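PDB 6W1K: 2-oxoadipate dioxygenase/decarboxylase, chloroplastic/amyloplastic, which catalyses the iron(II)-dependent, oxygen-consuming decarboxylation and hydroxylation of 2-oxoadipate to D-2-hydroxyglutarate in lysine breakdown and influences starch synthesis in rice endosperm. Local coordinates for residues S171-L176 with E259-S264; T186-Y191 with F251-G256; I198-L203 with R208-F213. All coordinates share one frame; numbering follows the deposited sequence.

Interaction 1. Residues S171-L176 with E259-S264; sequences SDFQVL and ESIPRS
Phe-173 reaches from helix 170-179 to strand 258-271 and meets Ile-261 and Pro-262 with the far end of its ring. The closest approach is Phe-173 CZ to Ile-261 CG2 at 3.9 Å. Phe-173 CE2 is 4.2 Å from the same methyl, Ile-261 CG2, which comes in obliquely, and the two side chains lie nearly perpendicular. Pro-262 CD sits at the ring edge, close to its plane, 4.2 Å from Phe-173 CZ. The backbone of Ser-260 adds an oblique neighbour, its O lying 4.2 Å from Phe-173 CE1. This is van der Waals packing, and it buries a modest 110 Å² in all.

The axes of helix 171-176 and strand 259-262 come no closer than 11.3 Å, at 49° to each other, and the Phe-173 side chain covers much of that distance. It does so with CG anti to its backbone N (chi1 179°), which carries the ring away from the helix. On the strand, the two branches of Ile-261 part company: CG2 turns to the phenylalanine, whereas CD1 lies 3.6 Å above the plane of the Arg-263 guanidinium, toward its rim. That guanidinium is held in turn by Asn-189 OD1 through NH1.

Farther out, Phe-173 also packs on Ala-184 and Val-188 of helix 181-189 and meets the ring of Phe-253 with planes at about 45°. The contact is thus a helix-on-sheet packing made through one aromatic side chain, within the glyoxalase-related domain; its strand continues to the substrate-binding Tyr-265 and the metal ligand Glu-267.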
loop_
_atom_site.group_PDB
_atom_site.type_symbol
_atom_site.label_atom_id
_atom_site.label_comp_id
_atom_site.label_asym_id
_atom_site.label_seq_id
_atom_site.Cartn_x
_atom_site.Cartn_y
_atom_site.Cartn_z
ATOM N N SER A 171 -7.301 24.589 -8.966
ATOM C CA SER A 171 -6.075 25.377 -8.992
ATOM C C SER A 171 -5.083 24.867 -7.953
ATOM O O SER A 171 -3.874 24.827 -8.202
ATOM C CB SER A 171 -6.379 26.848 -8.736
ATOM O OG SER A 171 -7.041 27.027 -7.499
ATOM N N ASP A 172 -5.571 24.465 -6.788
ATOM C CA ASP A 172 -4.650 23.992 -5.760
ATOM C C ASP A 172 -4.057 22.641 -6.146
ATOM O O ASP A 172 -2.867 22.383 -5.918
ATOM C CB ASP A 172 -5.356 23.894 -4.414
ATOM C CG ASP A 172 -5.632 25.264 -3.758
ATOM O OD1 ASP A 172 -5.007 26.269 -4.154
ATOM O OD2 ASP A 172 -6.467 25.304 -2.814
ATOM N N PHE A 173 -4.897 21.747 -6.675
ATOM C CA PHE A 173 -4.424 20.471 -7.200
ATOM C C PHE A 173 -3.368 20.698 -8.277
ATOM O O PHE A 173 -2.332 20.031 -8.294
ATOM C CB PHE A 173 -5.620 19.690 -7.743
ATOM C CG PHE A 173 -5.276 18.349 -8.348
ATOM C CD1 PHE A 173 -5.179 18.198 -9.706
ATOM C CD2 PHE A 173 -5.098 17.240 -7.546
ATOM C CE1 PHE A 173 -4.884 16.945 -10.265
ATOM C CE2 PHE A 173 -4.827 16.003 -8.093
ATOM C CZ PHE A 173 -4.706 15.857 -9.449
ATOM N N GLN A 174 -3.602 21.661 -9.158
ATOM C CA GLN A 174 -2.643 21.954 -10.212
ATOM C C GLN A 174 -1.285 22.347 -9.636
ATOM O O GLN A 174 -0.246 21.872 -10.105
ATOM C CB GLN A 174 -3.171 23.073 -11.101
ATOM C CG GLN A 174 -4.038 22.648 -12.249
ATOM C CD GLN A 174 -4.499 23.866 -13.036
ATOM O OE1 GLN A 174 -5.087 24.795 -12.465
ATOM N NE2 GLN A 174 -4.196 23.896 -14.336
ATOM N N VAL A 175 -1.273 23.262 -8.658
ATOM C CA VAL A 175 -0.013 23.733 -8.072
ATOM C C VAL A 175 0.737 22.582 -7.400
ATOM O O VAL A 175 1.960 22.439 -7.550
ATOM C CB VAL A 175 -0.293 24.877 -7.079
ATOM C CG1 VAL A 175 0.949 25.204 -6.273
ATOM C CG2 VAL A 175 -0.792 26.121 -7.815
ATOM N N LEU A 176 0.031 21.761 -6.633
ATOM C CA LEU A 176 0.704 20.633 -5.974
ATOM C C LEU A 176 1.213 19.627 -6.995
ATOM O O LEU A 176 2.335 19.122 -6.873
ATOM C CB LEU A 176 -0.244 19.963 -5.000
ATOM C CG LEU A 176 -0.569 20.738 -3.725
ATOM C CD1 LEU A 176 -1.492 19.838 -2.868
ATOM C CD2 LEU A 176 0.678 21.159 -2.955
ATOM N N GLU A 259 -12.017 17.267 -13.726
ATOM C CA GLU A 259 -10.733 16.928 -14.327
ATOM C C GLU A 259 -10.304 15.554 -13.847
ATOM O O GLU A 259 -10.811 15.036 -12.850
ATOM C CB GLU A 259 -9.660 17.970 -13.985
ATOM C CG GLU A 259 -9.513 19.010 -15.082
ATOM C CD GLU A 259 -8.894 18.395 -16.345
ATOM O OE1 GLU A 259 -8.156 17.371 -16.239
ATOM O OE2 GLU A 259 -9.184 18.907 -17.438
ATOM N N SER A 260 -9.342 14.974 -14.565
ATOM C CA SER A 260 -8.888 13.615 -14.268
ATOM C C SER A 260 -7.972 13.605 -13.050
ATOM O O SER A 260 -7.120 14.480 -12.898
ATOM C CB SER A 260 -8.160 13.036 -15.485
ATOM O OG SER A 260 -7.794 11.687 -15.265
ATOM N N ILE A 261 -8.127 12.594 -12.191
ATOM C CA ILE A 261 -7.229 12.417 -11.054
ATOM C C ILE A 261 -6.770 10.946 -11.003
ATOM O O ILE A 261 -7.487 10.045 -11.453
ATOM C CB ILE A 261 -7.899 12.753 -9.692
ATOM C CG1 ILE A 261 -9.110 11.849 -9.454
ATOM C CG2 ILE A 261 -8.276 14.204 -9.563
ATOM C CD1 ILE A 261 -9.568 11.709 -8.015
ATOM N N PRO A 262 -5.644 10.691 -10.352
ATOM C CA PRO A 262 -5.257 9.298 -10.070
ATOM C C PRO A 262 -5.997 8.709 -8.871
ATOM O O PRO A 262 -6.203 9.363 -7.848
ATOM C CB PRO A 262 -3.752 9.410 -9.780
ATOM C CG PRO A 262 -3.604 10.790 -9.169
ATOM C CD PRO A 262 -4.601 11.653 -9.945
ATOM N N ARG A 263 -6.437 7.463 -9.033
ATOM C CA ARG A 263 -6.894 6.668 -7.898
ATOM C C ARG A 263 -5.753 5.714 -7.523
ATOM O O ARG A 263 -4.584 6.131 -7.454
ATOM C CB ARG A 263 -8.210 5.961 -8.224
ATOM C CG ARG A 263 -9.406 6.933 -8.414
ATOM C CD ARG A 263 -9.713 7.699 -7.145
ATOM N NE ARG A 263 -11.064 8.231 -7.082
ATOM C CZ ARG A 263 -11.475 9.093 -6.157
ATOM N NH1 ARG A 263 -10.626 9.537 -5.231
ATOM N NH2 ARG A 263 -12.728 9.521 -6.160
ATOM N N SER A 264 -6.066 4.459 -7.259
ATOM C CA SER A 264 -5.108 3.531 -6.673
ATOM C C SER A 264 -4.700 2.489 -7.699
ATOM O O SER A 264 -5.123 2.504 -8.855
ATOM C CB SER A 264 -5.705 2.890 -5.428
ATOM O OG SER A 264 -5.974 3.893 -4.465
#

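Interaction 2. Residues T186-Y191 with F251-G256; sequences TLVNGY and FTFADG
The rings of Phe-251 and Phe-253 pack against each other and both receive Val-188. One face of the Phe-253 ring carries Phe-251 CD2, 3.5 Å above its plane and over its centre, while Phe-253 CG lies in plane at the edge of the Phe-251 ring. An edge of Phe-251 is therefore directed at a face of Phe-253, the geometry of an edge-to-face pair. Across the contact, Val-188 CG1 reaches both rings obliquely: it is 3.9 Å from Phe-253 CE2 and 4.3 Å from Phe-251 CE2.

A single methyl branch thus makes the nearest approach to two aromatic side chains. It is the valine branch beside the backbone N and anti to the carbonyl carbon. Phe-253 swings its ring toward the helix with CG likewise anti to the carbonyl carbon (chi1 -67°), although its CB does not point straight at the other segment. The touching atoms are all carbon, and the two segments together bury 109 Å², more than half of it on Val-188.

Backbone geometry sets the two sides. Val-188 belongs to the last turn of its helix, where Gly-190 N bonds to Thr-186 O at 2.7 Å before the chain turns away with positive phi at Gly-190. Phe-253 opens a type I beta turn, closed by Gly-256 N bonding to Phe-253 O at 2.9 Å.

Ile-261 of strand 258-271 touches Val-188 and both phenylalanines, and Pro-168 of a loop also packs on Val-188. The contact consequently places the C-terminal end of helix 181-189 against the end of strand 248-252, beside its antiparallel neighbour 258-271.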
loop_
_atom_site.group_PDB
_atom_site.type_symbol
_atom_site.label_atom_id
_atom_site.label_comp_id
_atom_site.label_asym_id
_atom_site.label_seq_id
_atom_site.Cartn_x
_atom_site.Cartn_y
_atom_site.Cartn_z
ATOM N N THR A 186 -2.552 12.679 -2.527
ATOM C CA THR A 186 -3.120 12.652 -1.187
ATOM C C THR A 186 -4.200 13.706 -1.008
ATOM O O THR A 186 -5.182 13.461 -0.304
ATOM C CB THR A 186 -1.984 12.819 -0.183
ATOM O OG1 THR A 186 -0.977 11.861 -0.488
ATOM C CG2 THR A 186 -2.395 12.556 1.231
ATOM N N LEU A 187 -4.081 14.855 -1.692
ATOM C CA LEU A 187 -5.114 15.871 -1.572
ATOM C C LEU A 187 -6.470 15.329 -1.992
ATOM O O LEU A 187 -7.489 15.614 -1.353
ATOM C CB LEU A 187 -4.743 17.107 -2.419
ATOM C CG LEU A 187 -5.706 18.271 -2.263
ATOM C CD1 LEU A 187 -5.598 18.844 -0.864
ATOM C CD2 LEU A 187 -5.409 19.373 -3.319
ATOM N N VAL A 188 -6.513 14.534 -3.063
ATOM C CA VAL A 188 -7.785 14.068 -3.582
ATOM C C VAL A 188 -8.148 12.648 -3.124
ATOM O O VAL A 188 -9.304 12.240 -3.309
ATOM C CB VAL A 188 -7.827 14.152 -5.123
ATOM C CG1 VAL A 188 -7.771 15.621 -5.565
ATOM C CG2 VAL A 188 -6.697 13.379 -5.756
ATOM N N ASN A 189 -7.226 11.906 -2.519
ATOM C CA ASN A 189 -7.523 10.546 -2.053
ATOM C C ASN A 189 -7.447 10.384 -0.538
ATOM O O ASN A 189 -8.053 9.451 0.000
ATOM C CB ASN A 189 -6.569 9.512 -2.699
ATOM C CG ASN A 189 -6.832 9.303 -4.196
ATOM O OD1 ASN A 189 -7.758 8.608 -4.593
ATOM N ND2 ASN A 189 -6.019 9.934 -5.030
ATOM N N GLY A 190 -6.691 11.224 0.160
ATOM C CA GLY A 190 -6.676 11.143 1.611
ATOM C C GLY A 190 -6.157 9.792 2.082
ATOM O O GLY A 190 -5.188 9.246 1.552
ATOM N N TYR A 191 -6.814 9.263 3.093
ATOM C CA TYR A 191 -6.438 8.028 3.754
ATOM C C TYR A 191 -6.964 6.772 3.049
ATOM O O TYR A 191 -6.957 5.678 3.651
ATOM C CB TYR A 191 -6.957 8.088 5.180
ATOM C CG TYR A 191 -6.317 9.126 6.061
ATOM C CD1 TYR A 191 -5.014 8.972 6.500
ATOM C CD2 TYR A 191 -7.036 10.245 6.482
ATOM C CE1 TYR A 191 -4.432 9.897 7.321
ATOM C CE2 TYR A 191 -6.469 11.159 7.303
ATOM C CZ TYR A 191 -5.165 10.977 7.739
ATOM O OH TYR A 191 -4.584 11.893 8.581
ATOM N N PHE A 251 -13.020 13.718 -11.438
ATOM C CA PHE A 251 -13.285 14.319 -10.137
ATOM C C PHE A 251 -13.823 15.727 -10.354
ATOM O O PHE A 251 -13.238 16.511 -11.104
ATOM C CB PHE A 251 -12.000 14.293 -9.302
ATOM C CG PHE A 251 -12.186 14.687 -7.866
ATOM C CD1 PHE A 251 -12.651 13.781 -6.932
ATOM C CD2 PHE A 251 -11.862 15.983 -7.442
ATOM C CE1 PHE A 251 -12.811 14.171 -5.602
ATOM C CE2 PHE A 251 -11.997 16.370 -6.122
ATOM C CZ PHE A 251 -12.480 15.475 -5.202
ATOM N N THR A 252 -14.934 16.051 -9.705
ATOM C CA THR A 252 -15.441 17.421 -9.734
ATOM C C THR A 252 -14.886 18.183 -8.531
ATOM O O THR A 252 -15.252 17.922 -7.383
ATOM C CB THR A 252 -16.967 17.424 -9.784
ATOM O OG1 THR A 252 -17.360 16.786 -11.008
ATOM C CG2 THR A 252 -17.529 18.871 -9.798
ATOM N N PHE A 253 -13.986 19.113 -8.800
ATOM C CA PHE A 253 -13.402 19.952 -7.773
ATOM C C PHE A 253 -14.407 20.994 -7.262
ATOM O O PHE A 253 -15.460 21.257 -7.863
ATOM C CB PHE A 253 -12.128 20.603 -8.330
ATOM C CG PHE A 253 -11.042 19.605 -8.600
ATOM C CD1 PHE A 253 -11.007 18.893 -9.801
ATOM C CD2 PHE A 253 -10.064 19.354 -7.651
ATOM C CE1 PHE A 253 -10.018 17.973 -10.044
ATOM C CE2 PHE A 253 -9.070 18.415 -7.891
ATOM C CZ PHE A 253 -9.053 17.729 -9.077
ATOM N N ALA A 254 -14.050 21.597 -6.127
ATOM C CA ALA A 254 -14.960 22.471 -5.409
ATOM C C ALA A 254 -15.323 23.712 -6.195
ATOM O O ALA A 254 -16.361 24.318 -5.909
ATOM C CB ALA A 254 -14.364 22.890 -4.068
ATOM N N ASP A 255 -14.484 24.144 -7.137
ATOM C CA ASP A 255 -14.806 25.306 -7.961
ATOM C C ASP A 255 -15.591 24.929 -9.214
ATOM O O ASP A 255 -15.698 25.748 -10.129
ATOM C CB ASP A 255 -13.527 26.077 -8.348
ATOM C CG ASP A 255 -12.353 25.170 -8.770
ATOM O OD1 ASP A 255 -12.434 23.920 -8.760
ATOM O OD2 ASP A 255 -11.300 25.742 -9.104
ATOM N N GLY A 256 -16.107 23.690 -9.286
ATOM C CA GLY A 256 -16.955 23.259 -10.377
ATOM C C GLY A 256 -16.241 22.559 -11.519
ATOM O O GLY A 256 -16.908 21.961 -12.381
#

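Interaction 3. Residues I198-L203 with R208-F213; sequences ISTHRL and RSINKF. With SO4 (sulfate ion), chain H.
A strand-to-helix connection within the glyoxalase-related domain brings the end of strand 195-199 back against the start of helix 210-219, with Thr-200, Arg-208 and Phe-213 carrying most of the contact. Thr-200 CG2 lies over one face of the Phe-213 ring, 4.0 Å above the plane and displaced toward the rim. Leu-203 CD1 meets the ring edge near its plane, 4.0 Å from Phe-213 CE1, and Ile-198 CD1 approaches obliquely at 4.1 Å from Phe-213 CZ. Both aliphatic side chains run roughly perpendicular to the phenylalanine. The Phe-213 ring swings out on the side of CB opposite its own N (chi1 -170°), into this apolar group.

Thr-200 divides its two branches between apolar and polar partners. While CG2 covers the ring, OG1 donates a 3.0 Å hydrogen bond to Arg-208 O. The C=O...OG1 angle is 136°, and the hydroxyl stands 42° out of the carbonyl plane, so the bond is made from above that plane. In the reverse sense, Arg-208 CA makes a 3.2 Å CH...O contact with Thr-200 O. The hydroxyl bond and the CH...O contact both lie where the two chains run close, just ahead of Ser-209 at the helix N-cap position.

Arg-208 also packs its CB 3.4 Å from Leu-203 O before its extended chain leads away. Its NH1 bonds to Ser-205 O; NH2 makes a weak 3.4 Å bond to sulfate O1 at the guanidinium edge, and this ion probably came from crystallisation.

Around the contact, Val-47 of helix 38-51 packs on Leu-203 and Phe-213. Phe-268 of strand 258-271 meets the Phe-213 ring and touches Thr-200, while Ile-210 rests on Gln-240 and Ser-242 of strand 239-243.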
loop_
_atom_site.group_PDB
_atom_site.type_symbol
_atom_site.label_atom_id
_atom_site.label_comp_id
_atom_site.label_asym_id
_atom_site.label_seq_id
_atom_site.Cartn_x
_atom_site.Cartn_y
_atom_site.Cartn_z
ATOM N N ILE A 198 -0.749 -8.624 -3.964
ATOM C CA ILE A 198 -0.955 -10.057 -4.012
ATOM C C ILE A 198 0.379 -10.736 -3.751
ATOM O O ILE A 198 1.389 -10.429 -4.396
ATOM C CB ILE A 198 -1.534 -10.487 -5.363
ATOM C CG1 ILE A 198 -2.922 -9.888 -5.580
ATOM C CG2 ILE A 198 -1.576 -11.999 -5.459
ATOM C CD1 ILE A 198 -3.446 -10.201 -6.984
ATOM N N SER A 199 0.381 -11.661 -2.799
ATOM C CA SER A 199 1.545 -12.471 -2.501
ATOM C C SER A 199 1.622 -13.605 -3.518
ATOM O O SER A 199 0.977 -14.643 -3.350
ATOM C CB SER A 199 1.435 -13.016 -1.077
ATOM O OG SER A 199 2.526 -13.857 -0.830
ATOM N N THR A 200 2.431 -13.439 -4.573
ATOM C CA THR A 200 2.394 -14.439 -5.644
ATOM C C THR A 200 2.872 -15.806 -5.174
ATOM O O THR A 200 2.351 -16.828 -5.630
ATOM C CB THR A 200 3.203 -14.000 -6.873
ATOM O OG1 THR A 200 4.617 -14.082 -6.638
ATOM C CG2 THR A 200 2.801 -12.594 -7.273
ATOM N N HIS A 201 3.883 -15.861 -4.294
ATOM C CA HIS A 201 4.417 -17.154 -3.858
ATOM C C HIS A 201 3.409 -17.969 -3.057
ATOM O O HIS A 201 3.633 -19.165 -2.852
ATOM C CB HIS A 201 5.699 -16.962 -3.028
ATOM C CG HIS A 201 5.528 -16.043 -1.855
ATOM N ND1 HIS A 201 5.675 -14.673 -1.955
ATOM C CD2 HIS A 201 5.217 -16.295 -0.561
ATOM C CE1 HIS A 201 5.449 -14.122 -0.775
ATOM N NE2 HIS A 201 5.180 -15.086 0.090
ATOM N N ARG A 202 2.325 -17.366 -2.583
ATOM C CA ARG A 202 1.256 -18.124 -1.944
ATOM C C ARG A 202 0.225 -18.652 -2.938
ATOM O O ARG A 202 -0.660 -19.412 -2.540
ATOM C CB ARG A 202 0.589 -17.259 -0.873
ATOM C CG ARG A 202 1.573 -16.916 0.253
ATOM C CD ARG A 202 0.916 -16.225 1.426
ATOM N NE ARG A 202 0.697 -17.183 2.496
ATOM C CZ ARG A 202 0.920 -16.926 3.776
ATOM N NH1 ARG A 202 1.357 -15.727 4.144
ATOM N NH2 ARG A 202 0.688 -17.864 4.680
ATOM N N LEU A 203 0.324 -18.292 -4.220
ATOM C CA LEU A 203 -0.514 -18.916 -5.231
ATOM C C LEU A 203 -0.025 -20.335 -5.502
ATOM O O LEU A 203 1.108 -20.696 -5.179
ATOM C CB LEU A 203 -0.499 -18.115 -6.533
ATOM C CG LEU A 203 -0.976 -16.672 -6.387
ATOM C CD1 LEU A 203 -0.706 -15.906 -7.678
ATOM C CD2 LEU A 203 -2.453 -16.600 -5.984
ATOM N N ARG A 208 2.354 -18.340 -9.709
ATOM C CA ARG A 208 3.052 -18.097 -8.451
ATOM C C ARG A 208 4.455 -17.535 -8.674
ATOM O O ARG A 208 4.992 -16.868 -7.783
ATOM C CB ARG A 208 3.132 -19.391 -7.638
ATOM C CG ARG A 208 4.130 -20.408 -8.160
ATOM C CD ARG A 208 4.030 -21.678 -7.307
ATOM N NE ARG A 208 5.000 -22.690 -7.699
ATOM C CZ ARG A 208 4.849 -23.508 -8.732
ATOM N NH1 ARG A 208 3.762 -23.439 -9.485
ATOM N NH2 ARG A 208 5.792 -24.393 -9.017
ATOM N N SER A 209 5.065 -17.799 -9.824
ATOM C CA SER A 209 6.297 -17.119 -10.190
ATOM C C SER A 209 5.966 -15.739 -10.752
ATOM O O SER A 209 5.124 -15.614 -11.648
ATOM C CB SER A 209 7.082 -17.935 -11.215
ATOM O OG SER A 209 8.142 -17.149 -11.732
ATOM N N ILE A 210 6.626 -14.706 -10.226
ATOM C CA ILE A 210 6.175 -13.343 -10.527
ATOM C C ILE A 210 6.410 -12.996 -11.995
ATOM O O ILE A 210 5.649 -12.219 -12.587
ATOM C CB ILE A 210 6.858 -12.331 -9.584
ATOM C CG1 ILE A 210 6.166 -10.963 -9.714
ATOM C CG2 ILE A 210 8.335 -12.293 -9.837
ATOM C CD1 ILE A 210 6.377 -10.070 -8.496
ATOM N N ASN A 211 7.442 -13.565 -12.615
ATOM C CA ASN A 211 7.667 -13.306 -14.033
ATOM C C ASN A 211 6.522 -13.853 -14.873
ATOM O O ASN A 211 6.053 -13.191 -15.810
ATOM C CB ASN A 211 8.999 -13.898 -14.479
ATOM C CG ASN A 211 10.177 -12.983 -14.179
ATOM O OD1 ASN A 211 10.094 -11.765 -14.356
ATOM N ND2 ASN A 211 11.283 -13.569 -13.725
ATOM N N LYS A 212 6.032 -15.026 -14.510
ATOM C CA LYS A 212 4.856 -15.641 -15.150
ATOM C C LYS A 212 3.636 -14.793 -14.799
ATOM O O LYS A 212 2.819 -14.568 -15.666
ATOM C CB LYS A 212 4.638 -17.068 -14.658
ATOM C CG LYS A 212 5.055 -18.153 -15.632
ATOM C CD LYS A 212 6.529 -18.400 -15.636
ATOM C CE LYS A 212 6.926 -19.577 -16.505
ATOM N NZ LYS A 212 6.501 -20.864 -15.911
ATOM N N PHE A 213 3.530 -14.337 -13.554
ATOM C CA PHE A 213 2.409 -13.504 -13.137
ATOM C C PHE A 213 2.341 -12.222 -13.967
ATOM O O PHE A 213 1.276 -11.839 -14.455
ATOM C CB PHE A 213 2.509 -13.147 -11.650
ATOM C CG PHE A 213 1.263 -12.503 -11.118
ATOM C CD1 PHE A 213 0.313 -13.265 -10.451
ATOM C CD2 PHE A 213 1.011 -11.139 -11.319
ATOM C CE1 PHE A 213 -0.845 -12.697 -9.989
ATOM C CE2 PHE A 213 -0.160 -10.576 -10.876
ATOM C CZ PHE A 213 -1.085 -11.354 -10.186
HETATM S S SO4 H . 3.932 -25.746 -12.484
HETATM O O1 SO4 H . 4.748 -26.424 -11.476
HETATM O O2 SO4 H . 2.566 -25.593 -11.986
HETATM O O3 SO4 H . 4.509 -24.434 -12.780
HETATM O O4 SO4 H . 3.907 -26.560 -13.699
#

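How the interactions relate
Interactions 1 and 2 are adjacent, with centres 7 Å apart. They are joined by Pro-262 O with Asn-189 ND2 and Glu-259 O with Phe-251 N, both probable hydrogen bonds of 2.9 Å. Consecutive helices 170-179 and 181-189 here face consecutive, antiparallel strands 248-252 and 258-271. Interaction 3 lies 33 and 34 Å away, centre to centre, and on the opposite side of the chain's centre from interaction 2. Along the chain the contacts are nested: 3 inside 2, and 2 inside 1. The same mixed sheet links all three, since strand 258-271 pairs with both 248-252 and 195-199. Strands 195-199 and 258-271 also supply two of the three metal ligands, His-195 and Glu-267.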